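Replicative DNA helicase (Helicobacter pylori, PDB 3GXV) probably unwinds duplex DNA at the replication fork by nucleotide hydrolysis, working with primase, and is represented here by its N-terminal domain. Local coordinates at residues His26-Val31 / Glu50-Leu55; Asn65-Lys70 / Ala84-Ser89; His32-Pro37 / Ala96-Ile101. All coordinates share one frame; numbering follows the deposited sequence.

Interaction 1: His26-Val31 / Glu50-Leu55; sequences HKIEEV and EIALKL
Ile28 reaches across from helix 27-32 and sets its CD1 methyl against the backbone between Ala52 and Leu53 on helix 43-57. CD1 lies 3.6 Å from Ala52 C and 3.7 Å from Leu53 N. The methyl therefore meets the helix wall itself as well as the side chains on it. With chi1 at -162° and the next torsion also anti, the Ile28 chain is extended and puts CD1 against helix 43-57. Ala52 has a short side chain, so the tip can come in close. Ala52 CB touches Ile28 CD1 at 3.7 Å. Leu53 comes from the flank. Its chain crosses that of Ile28 at a slant, and only one branch is used: Leu53 CD2 lies 3.7 Å from Ile28 CD1 and a little farther from Ile28 CG1. The contact is small, and its side-chain part is apolar. It is part of the packing of the all-helical DnaB-type N-terminal domain. Just before Ile28 in the chain, His26 NE2 is hydrogen-bonded and Lys27 NZ salt-bridged to Glu119 of the second subunit. Ile28 also packs on Ile21 of helix 3-23, on Ile62, and on Phe49 and His56 of helix 43-57. The short helix 27-32 is thus seated between helices 3-23 and 43-57.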
loop_
_atom_site.group_PDB
_atom_site.type_symbol
_atom_site.label_atom_id
_atom_site.label_comp_id
_atom_site.label_asym_id
_atom_site.label_seq_id
_atom_site.Cartn_x
_atom_site.Cartn_y
_atom_site.Cartn_z
ATOM N N HIS B 26 6.274 0.886 -4.793
ATOM C CA HIS B 26 7.709 1.128 -4.881
ATOM C C HIS B 26 8.037 2.103 -6.010
ATOM O O HIS B 26 9.063 2.783 -5.972
ATOM C CB HIS B 26 8.466 -0.193 -5.087
ATOM C CG HIS B 26 8.530 -0.651 -6.516
ATOM N ND1 HIS B 26 9.355 -0.064 -7.452
ATOM C CD2 HIS B 26 7.892 -1.657 -7.157
ATOM C CE1 HIS B 26 9.226 -0.690 -8.606
ATOM N NE2 HIS B 26 8.342 -1.663 -8.455
ATOM N N LYS B 27 7.158 2.180 -7.004
ATOM C CA LYS B 27 7.371 3.068 -8.142
ATOM C C LYS B 27 7.334 4.529 -7.747
ATOM O O LYS B 27 7.667 5.405 -8.558
ATOM C CB LYS B 27 6.318 2.826 -9.225
ATOM C CG LYS B 27 6.597 1.653 -10.171
ATOM C CD LYS B 27 5.441 1.468 -11.144
ATOM C CE LYS B 27 5.703 0.366 -12.166
ATOM N NZ LYS B 27 6.649 0.793 -13.230
ATOM N N ILE B 28 6.950 4.797 -6.504
ATOM C CA ILE B 28 6.839 6.175 -6.040
ATOM C C ILE B 28 8.200 6.835 -5.873
ATOM O O ILE B 28 8.323 8.055 -5.949
ATOM C CB ILE B 28 6.031 6.258 -4.709
ATOM C CG1 ILE B 28 5.557 7.696 -4.479
ATOM C CG2 ILE B 28 6.886 5.802 -3.534
ATOM C CD1 ILE B 28 4.645 7.857 -3.269
ATOM N N GLU B 29 9.225 6.021 -5.663
ATOM C CA GLU B 29 10.583 6.535 -5.488
ATOM C C GLU B 29 11.098 7.062 -6.824
ATOM O O GLU B 29 11.677 8.150 -6.904
ATOM C CB GLU B 29 11.487 5.415 -4.971
ATOM C CG GLU B 29 10.921 4.745 -3.725
ATOM C CD GLU B 29 11.516 3.378 -3.452
ATOM O OE1 GLU B 29 11.011 2.690 -2.538
ATOM O OE2 GLU B 29 12.482 2.995 -4.148
ATOM N N GLU B 30 10.862 6.283 -7.873
ATOM C CA GLU B 30 11.296 6.651 -9.206
ATOM C C GLU B 30 10.558 7.906 -9.683
ATOM O O GLU B 30 11.179 8.871 -10.135
ATOM C CB GLU B 30 11.050 5.479 -10.158
ATOM C CG GLU B 30 11.810 4.196 -9.778
ATOM C CD GLU B 30 11.008 3.243 -8.896
ATOM O OE1 GLU B 30 10.009 2.677 -9.387
ATOM O OE2 GLU B 30 11.376 3.052 -7.717
ATOM N N VAL B 31 9.234 7.890 -9.563
ATOM C CA VAL B 31 8.399 9.014 -9.966
ATOM C C VAL B 31 8.781 10.300 -9.240
ATOM O O VAL B 31 8.819 11.366 -9.851
ATOM C CB VAL B 31 6.913 8.708 -9.695
ATOM C CG1 VAL B 31 6.045 9.921 -10.048
ATOM C CG2 VAL B 31 6.490 7.489 -10.509
ATOM N N GLU B 50 1.085 13.897 -2.787
ATOM C CA GLU B 50 1.589 14.391 -1.518
ATOM C C GLU B 50 1.303 13.404 -0.393
ATOM O O GLU B 50 2.208 13.001 0.340
ATOM C CB GLU B 50 0.917 15.727 -1.226
ATOM C CG GLU B 50 1.613 16.661 -0.248
ATOM C CD GLU B 50 0.778 17.910 -0.023
ATOM O OE1 GLU B 50 -0.200 17.833 0.749
ATOM O OE2 GLU B 50 1.073 18.957 -0.644
ATOM N N ILE B 51 0.037 13.017 -0.256
ATOM C CA ILE B 51 -0.355 12.077 0.786
ATOM C C ILE B 51 0.364 10.747 0.582
ATOM O O ILE B 51 0.720 10.067 1.549
ATOM C CB ILE B 51 -1.883 11.842 0.790
ATOM C CG1 ILE B 51 -2.615 13.142 1.151
ATOM C CG2 ILE B 51 -2.233 10.758 1.796
ATOM C CD1 ILE B 51 -4.108 13.137 0.801
ATOM N N ALA B 52 0.591 10.385 -0.676
ATOM C CA ALA B 52 1.264 9.133 -0.988
ATOM C C ALA B 52 2.714 9.206 -0.533
ATOM O O ALA B 52 3.216 8.285 0.107
ATOM C CB ALA B 52 1.187 8.844 -2.489
ATOM N N LEU B 53 3.380 10.311 -0.863
ATOM C CA LEU B 53 4.773 10.511 -0.468
ATOM C C LEU B 53 4.882 10.362 1.041
ATOM O O LEU B 53 5.814 9.741 1.542
ATOM C CB LEU B 53 5.257 11.906 -0.876
ATOM C CG LEU B 53 5.323 12.203 -2.377
ATOM C CD1 LEU B 53 5.772 13.652 -2.584
ATOM C CD2 LEU B 53 6.275 11.228 -3.067
ATOM N N LYS B 54 3.919 10.941 1.757
ATOM C CA LYS B 54 3.895 10.868 3.217
ATOM C C LYS B 54 3.662 9.434 3.710
ATOM O O LYS B 54 4.333 8.981 4.634
ATOM C CB LYS B 54 2.818 11.805 3.782
ATOM C CG LYS B 54 2.513 11.587 5.257
ATOM C CD LYS B 54 1.838 12.786 5.910
ATOM C CE LYS B 54 0.633 13.297 5.135
ATOM N NZ LYS B 54 1.018 13.987 3.868
ATOM N N LEU B 55 2.729 8.723 3.080
ATOM C CA LEU B 55 2.431 7.344 3.457
ATOM C C LEU B 55 3.601 6.399 3.228
ATOM O O LEU B 55 3.755 5.416 3.944
ATOM C CB LEU B 55 1.226 6.816 2.674
ATOM C CG LEU B 55 -0.169 7.305 3.052
ATOM C CD1 LEU B 55 -1.202 6.702 2.092
ATOM C CD2 LEU B 55 -0.467 6.914 4.505
#

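Interaction 2: Asn65-Lys70 / Ala84-Ser89; sequences NFIRQK and AIFAAS
Phe86 meets Ile67 and Arg68 where helix 79-87 faces helix 64-69, two short helices of the all-helical DnaB-like N-terminal domain. Phe86 has by far the most surface buried here. Its ring is the bridge between the two helical segments, whose nearest CA atoms, those of Ile67 and Phe86, are still 10.6 Å apart. The CB of Phe86 points at the other helix, and the ring carries the contact the rest of the way. The two neighbours on helix 64-69 use different parts of the ring. Ile67 meets its far end, near the ring plane, with Ile67 CG1 4.1 Å from Phe86 CZ. Ile67 CB is about as close to the same carbon. The Ile67 and Phe86 side chains slide past each other in opposite directions, and so do those of Arg68 and Phe86. Arg68 NH1 comes in obliquely, 3.3 Å from Phe86 CE2 and 4.0 Å from Phe86 CD2. The guanidinium plane stands 79° from the ring plane, so the two groups do not stack flat. Arg68 CB does not point at Phe86; a bend at chi3 (-138°) brings the guanidinium near it. Ile67 is buried, and it also packs on Phe48 and Leu55 of helix 43-57 and on Ile62. Helix 64-69 also faces the second subunit, where Arg68 packs on Leu4 of that subunit. The charge of Arg68 has partners in its own chain: NE makes a long, weak ion pair with Glu79 OE2, and Arg68 NH2 forms a salt bridge with Glu64 OE2, which probably steadies the guanidinium while its NH1 lies beside Phe86 CE2.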
loop_
_atom_site.group_PDB
_atom_site.type_symbol
_atom_site.label_atom_id
_atom_site.label_comp_id
_atom_site.label_asym_id
_atom_site.label_seq_id
_atom_site.Cartn_x
_atom_site.Cartn_y
_atom_site.Cartn_z
ATOM N N ASN B 65 -7.926 2.728 1.159
ATOM C CA ASN B 65 -8.134 2.886 2.604
ATOM C C ASN B 65 -7.270 3.979 3.214
ATOM O O ASN B 65 -7.780 4.984 3.682
ATOM C CB ASN B 65 -7.883 1.552 3.334
ATOM C CG ASN B 65 -7.763 1.714 4.851
ATOM O OD1 ASN B 65 -8.417 2.561 5.450
ATOM N ND2 ASN B 65 -6.933 0.881 5.474
ATOM N N PHE B 66 -5.959 3.800 3.196
ATOM C CA PHE B 66 -5.080 4.789 3.796
ATOM C C PHE B 66 -5.021 6.162 3.142
ATOM O O PHE B 66 -4.730 7.156 3.813
ATOM C CB PHE B 66 -3.695 4.191 3.919
ATOM C CG PHE B 66 -3.652 3.004 4.838
ATOM C CD1 PHE B 66 -3.835 3.167 6.206
ATOM C CD2 PHE B 66 -3.482 1.719 4.330
ATOM C CE1 PHE B 66 -3.848 2.077 7.053
ATOM C CE2 PHE B 66 -3.495 0.623 5.172
ATOM C CZ PHE B 66 -3.679 0.800 6.537
ATOM N N ILE B 67 -5.309 6.237 1.843
ATOM C CA ILE B 67 -5.271 7.527 1.173
ATOM C C ILE B 67 -6.375 8.375 1.760
ATOM O O ILE B 67 -6.196 9.562 1.997
ATOM C CB ILE B 67 -5.485 7.401 -0.353
ATOM C CG1 ILE B 67 -4.258 6.769 -1.005
ATOM C CG2 ILE B 67 -5.756 8.766 -0.952
ATOM C CD1 ILE B 67 -2.993 7.588 -0.849
ATOM N N ARG B 68 -7.514 7.749 2.020
ATOM C CA ARG B 68 -8.650 8.464 2.573
ATOM C C ARG B 68 -8.480 8.712 4.065
ATOM O O ARG B 68 -9.041 9.662 4.607
ATOM C CB ARG B 68 -9.931 7.685 2.325
ATOM C CG ARG B 68 -10.219 7.404 0.862
ATOM C CD ARG B 68 -11.720 7.318 0.649
ATOM N NE ARG B 68 -12.129 6.230 -0.231
ATOM C CZ ARG B 68 -11.672 6.047 -1.462
ATOM N NH1 ARG B 68 -10.774 6.878 -1.972
ATOM N NH2 ARG B 68 -12.129 5.037 -2.194
ATOM N N GLN B 69 -7.721 7.850 4.734
ATOM C CA GLN B 69 -7.482 8.026 6.157
ATOM C C GLN B 69 -6.464 9.142 6.377
ATOM O O GLN B 69 -6.586 9.919 7.314
ATOM C CB GLN B 69 -6.954 6.729 6.789
ATOM C CG GLN B 69 -8.023 5.715 7.162
ATOM C CD GLN B 69 -7.485 4.612 8.065
ATOM O OE1 GLN B 69 -6.892 4.887 9.107
ATOM N NE2 GLN B 69 -7.697 3.360 7.674
ATOM N N LYS B 70 -5.469 9.228 5.498
ATOM C CA LYS B 70 -4.418 10.238 5.628
ATOM C C LYS B 70 -4.727 11.589 4.972
ATOM O O LYS B 70 -3.851 12.448 4.869
ATOM C CB LYS B 70 -3.099 9.693 5.075
ATOM C CG LYS B 70 -1.867 10.312 5.712
ATOM C CD LYS B 70 -1.744 9.893 7.178
ATOM C CE LYS B 70 -0.687 10.706 7.891
ATOM N NZ LYS B 70 -1.035 12.152 7.854
ATOM N N ALA B 84 -11.498 8.575 -9.877
ATOM C CA ALA B 84 -10.874 8.853 -11.165
ATOM C C ALA B 84 -9.487 8.229 -11.153
ATOM O O ALA B 84 -9.087 7.523 -12.084
ATOM C CB ALA B 84 -10.768 10.361 -11.386
ATOM N N ILE B 85 -8.758 8.486 -10.076
ATOM C CA ILE B 85 -7.415 7.964 -9.931
ATOM C C ILE B 85 -7.385 6.448 -9.741
ATOM O O ILE B 85 -6.629 5.755 -10.430
ATOM C CB ILE B 85 -6.705 8.673 -8.768
ATOM C CG1 ILE B 85 -6.564 10.162 -9.112
ATOM C CG2 ILE B 85 -5.349 8.033 -8.507
ATOM C CD1 ILE B 85 -6.372 11.096 -7.921
ATOM N N PHE B 86 -8.213 5.929 -8.838
ATOM C CA PHE B 86 -8.247 4.487 -8.579
ATOM C C PHE B 86 -8.767 3.625 -9.725
ATOM O O PHE B 86 -8.377 2.465 -9.857
ATOM C CB PHE B 86 -9.064 4.190 -7.309
ATOM C CG PHE B 86 -8.404 4.662 -6.035
ATOM C CD1 PHE B 86 -7.222 4.091 -5.602
ATOM C CD2 PHE B 86 -8.951 5.701 -5.298
ATOM C CE1 PHE B 86 -6.588 4.544 -4.448
ATOM C CE2 PHE B 86 -8.329 6.169 -4.141
ATOM C CZ PHE B 86 -7.143 5.591 -3.714
ATOM N N ALA B 87 -9.637 4.187 -10.561
ATOM C CA ALA B 87 -10.208 3.432 -11.674
ATOM C C ALA B 87 -9.356 3.451 -12.943
ATOM O O ALA B 87 -9.451 2.548 -13.763
ATOM C CB ALA B 87 -11.611 3.935 -11.983
ATOM N N ALA B 88 -8.525 4.475 -13.102
ATOM C CA ALA B 88 -7.665 4.575 -14.273
ATOM C C ALA B 88 -6.797 3.327 -14.361
ATOM O O ALA B 88 -6.432 2.748 -13.342
ATOM C CB ALA B 88 -6.799 5.817 -14.183
ATOM N N SER B 89 -6.462 2.914 -15.577
ATOM C CA SER B 89 -5.664 1.712 -15.791
ATOM C C SER B 89 -4.169 1.857 -15.608
ATOM O O SER B 89 -3.518 2.660 -16.265
ATOM C CB SER B 89 -5.934 1.161 -17.190
ATOM O OG SER B 89 -7.323 0.978 -17.403
#

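Interaction 3: His32-Pro37 / Ala96-Ile101; sequences HSVLEP and AYVEEI
Ile101, whose side chain packs on Leu35, has its backbone N bonded to Tyr97 O at 2.7 Å. Glu100 N makes a weak second bond to the same Tyr97 O. The carbonyl thus takes two N-H groups of the turn that carries Val98 and Ile101. These two residues, three apart in sequence, meet segment 32-37 through Val98 CG1 and Ile101 CG2. Leu35 is the main visitor from that segment, and its two methyls divide the work. Leu35 CD1 lies 3.4 Å from Val98 CG1, and Leu35 CD2 lies 3.4 Å from Ile101 CG2. Both are tighter than usual for carbon pairs. Leu35 CD1 also comes within 3.9 Å of Ile101 CG2, so the isobutyl group spans both partners. It crosses Ile101 at about a right angle and Val98 at a slant. In this DnaB-type helical domain, the contact fastens the loop between helices 27-32 and 43-57 to the long helix 95-119. Val98 has CG1 opposite its backbone N (chi1 174°), and this branch makes all the side-chain touches of Val98. Its carbonyl adds to them, with Val98 O 3.9 Å from Leu35 CD2. Besides Leu35, Val98 CG1 meets Val34 CG1 at 3.8 Å. Val34 is at the exposed border of the contact, whereas Leu35, Val98 and Ile101 are buried. Within segment 32-37 there is a His-carboxylate hydrogen bond. His32 NE2 donates to Glu36 OE1 at 3.2 Å, a long and bent bond, with the oxygen 6° out of the imidazole plane. The acceptor is met on its syn side, though 28° out of the carboxylate plane. Glu36 N is in turn hydrogen-bonded to Asp39 OD2. On the helix side, Ile101 also packs on Glu14 of helix 3-23, and Glu100 OE2 accepts a hydrogen bond from Gln9 NE2.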
loop_
_atom_site.group_PDB
_atom_site.type_symbol
_atom_site.label_atom_id
_atom_site.label_comp_id
_atom_site.label_asym_id
_atom_site.label_seq_id
_atom_site.Cartn_x
_atom_site.Cartn_y
_atom_site.Cartn_z
ATOM N N HIS B 32 9.068 10.187 -7.942
ATOM C CA HIS B 32 9.435 11.336 -7.103
ATOM C C HIS B 32 10.822 11.876 -7.457
ATOM O O HIS B 32 11.163 13.010 -7.111
ATOM C CB HIS B 32 9.409 10.931 -5.623
ATOM C CG HIS B 32 9.535 12.083 -4.670
ATOM N ND1 HIS B 32 9.837 11.904 -3.334
ATOM C CD2 HIS B 32 9.374 13.410 -4.844
ATOM C CE1 HIS B 32 9.856 13.082 -2.731
ATOM N NE2 HIS B 32 9.578 14.011 -3.622
ATOM N N SER B 33 11.621 11.063 -8.142
ATOM C CA SER B 33 12.963 11.480 -8.531
ATOM C C SER B 33 12.881 12.446 -9.702
ATOM O O SER B 33 13.902 12.944 -10.188
ATOM C CB SER B 33 13.804 10.267 -8.925
ATOM O OG SER B 33 15.141 10.643 -9.180
ATOM N N VAL B 34 11.653 12.706 -10.150
ATOM C CA VAL B 34 11.401 13.607 -11.267
ATOM C C VAL B 34 10.185 14.503 -11.017
ATOM O O VAL B 34 10.027 15.526 -11.668
ATOM C CB VAL B 34 11.195 12.795 -12.587
ATOM C CG1 VAL B 34 10.575 13.675 -13.683
ATOM C CG2 VAL B 34 12.543 12.245 -13.071
ATOM N N LEU B 35 9.349 14.142 -10.051
ATOM C CA LEU B 35 8.142 14.909 -9.778
ATOM C C LEU B 35 7.851 15.292 -8.336
ATOM O O LEU B 35 8.009 14.497 -7.423
ATOM C CB LEU B 35 6.926 14.149 -10.314
ATOM C CG LEU B 35 6.789 13.931 -11.825
ATOM C CD1 LEU B 35 5.681 12.934 -12.096
ATOM C CD2 LEU B 35 6.497 15.252 -12.513
ATOM N N GLU B 36 7.421 16.533 -8.151
ATOM C CA GLU B 36 7.011 17.032 -6.846
ATOM C C GLU B 36 5.497 17.205 -6.997
ATOM O O GLU B 36 4.991 17.255 -8.116
ATOM C CB GLU B 36 7.653 18.393 -6.549
ATOM C CG GLU B 36 9.153 18.362 -6.312
ATOM C CD GLU B 36 9.572 17.330 -5.283
ATOM O OE1 GLU B 36 8.765 17.009 -4.382
ATOM O OE2 GLU B 36 10.718 16.848 -5.366
ATOM N N PRO B 37 4.753 17.290 -5.882
ATOM C CA PRO B 37 3.293 17.464 -6.000
ATOM C C PRO B 37 2.950 18.688 -6.867
ATOM O O PRO B 37 2.115 18.618 -7.781
ATOM C CB PRO B 37 2.847 17.631 -4.550
ATOM C CG PRO B 37 3.842 16.771 -3.792
ATOM C CD PRO B 37 5.162 17.108 -4.472
ATOM N N ALA B 96 7.734 7.591 -19.747
ATOM C CA ALA B 96 7.440 8.703 -20.651
ATOM C C ALA B 96 6.412 9.652 -20.045
ATOM O O ALA B 96 6.597 10.874 -20.073
ATOM C CB ALA B 96 6.941 8.179 -21.975
ATOM N N TYR B 97 5.335 9.079 -19.510
ATOM C CA TYR B 97 4.267 9.837 -18.878
ATOM C C TYR B 97 4.833 10.783 -17.807
ATOM O O TYR B 97 4.545 11.982 -17.799
ATOM C CB TYR B 97 3.266 8.872 -18.230
ATOM C CG TYR B 97 2.201 8.294 -19.142
ATOM C CD1 TYR B 97 2.338 8.308 -20.531
ATOM C CD2 TYR B 97 1.034 7.753 -18.604
ATOM C CE1 TYR B 97 1.327 7.802 -21.360
ATOM C CE2 TYR B 97 0.024 7.244 -19.415
ATOM C CZ TYR B 97 0.172 7.276 -20.788
ATOM O OH TYR B 97 -0.847 6.801 -21.573
ATOM N N VAL B 98 5.633 10.236 -16.900
ATOM C CA VAL B 98 6.231 11.025 -15.836
ATOM C C VAL B 98 7.029 12.192 -16.394
ATOM O O VAL B 98 6.911 13.306 -15.893
ATOM C CB VAL B 98 7.125 10.146 -14.945
ATOM C CG1 VAL B 98 7.862 10.991 -13.927
ATOM C CG2 VAL B 98 6.268 9.135 -14.229
ATOM N N GLU B 99 7.832 11.935 -17.429
ATOM C CA GLU B 99 8.630 12.978 -18.073
ATOM C C GLU B 99 7.716 13.943 -18.834
ATOM O O GLU B 99 8.072 15.104 -19.060
ATOM C CB GLU B 99 9.647 12.383 -19.056
ATOM C CG GLU B 99 10.553 13.447 -19.678
ATOM C CD GLU B 99 11.311 12.977 -20.916
ATOM O OE1 GLU B 99 12.085 13.786 -21.473
ATOM O OE2 GLU B 99 11.133 11.815 -21.336
ATOM N N GLU B 100 6.548 13.459 -19.245
ATOM C CA GLU B 100 5.603 14.303 -19.957
ATOM C C GLU B 100 4.989 15.246 -18.931
ATOM O O GLU B 100 4.844 16.451 -19.169
ATOM C CB GLU B 100 4.509 13.453 -20.616
ATOM C CG GLU B 100 3.635 14.241 -21.577
ATOM C CD GLU B 100 2.707 13.364 -22.395
ATOM O OE1 GLU B 100 3.119 12.254 -22.799
ATOM O OE2 GLU B 100 1.566 13.799 -22.648
ATOM N N ILE B 101 4.632 14.687 -17.779
ATOM C CA ILE B 101 4.045 15.467 -16.695
ATOM C C ILE B 101 5.014 16.559 -16.254
ATOM O O ILE B 101 4.616 17.694 -16.002
ATOM C CB ILE B 101 3.702 14.553 -15.502
ATOM C CG1 ILE B 101 2.441 13.751 -15.832
ATOM C CG2 ILE B 101 3.516 15.378 -14.223
ATOM C CD1 ILE B 101 2.136 12.641 -14.857
#

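After helix 3-23 the chain enters helix 27-32 and then segment 32-37, the first partners of interactions 1 and 3. Helix 43-57 returns to 26-31 and closes interaction 1, tying helix 27-32 to helix 43-57. Interaction 2 follows in series and ties helix 64-69 to helix 79-87. Helix 95-119 comes last and closes interaction 3, which ties it to the loop after helix 27-32. Interactions 1 and 3 therefore cross along the chain, and interaction 2 lies wholly within the span of interaction 3. Interactions 1 and 2 touch through Leu55 and Ile67. Interactions 1 and 3 touch through Leu53 and His32. Interactions 2 and 3 lie about 19 Å apart between centres.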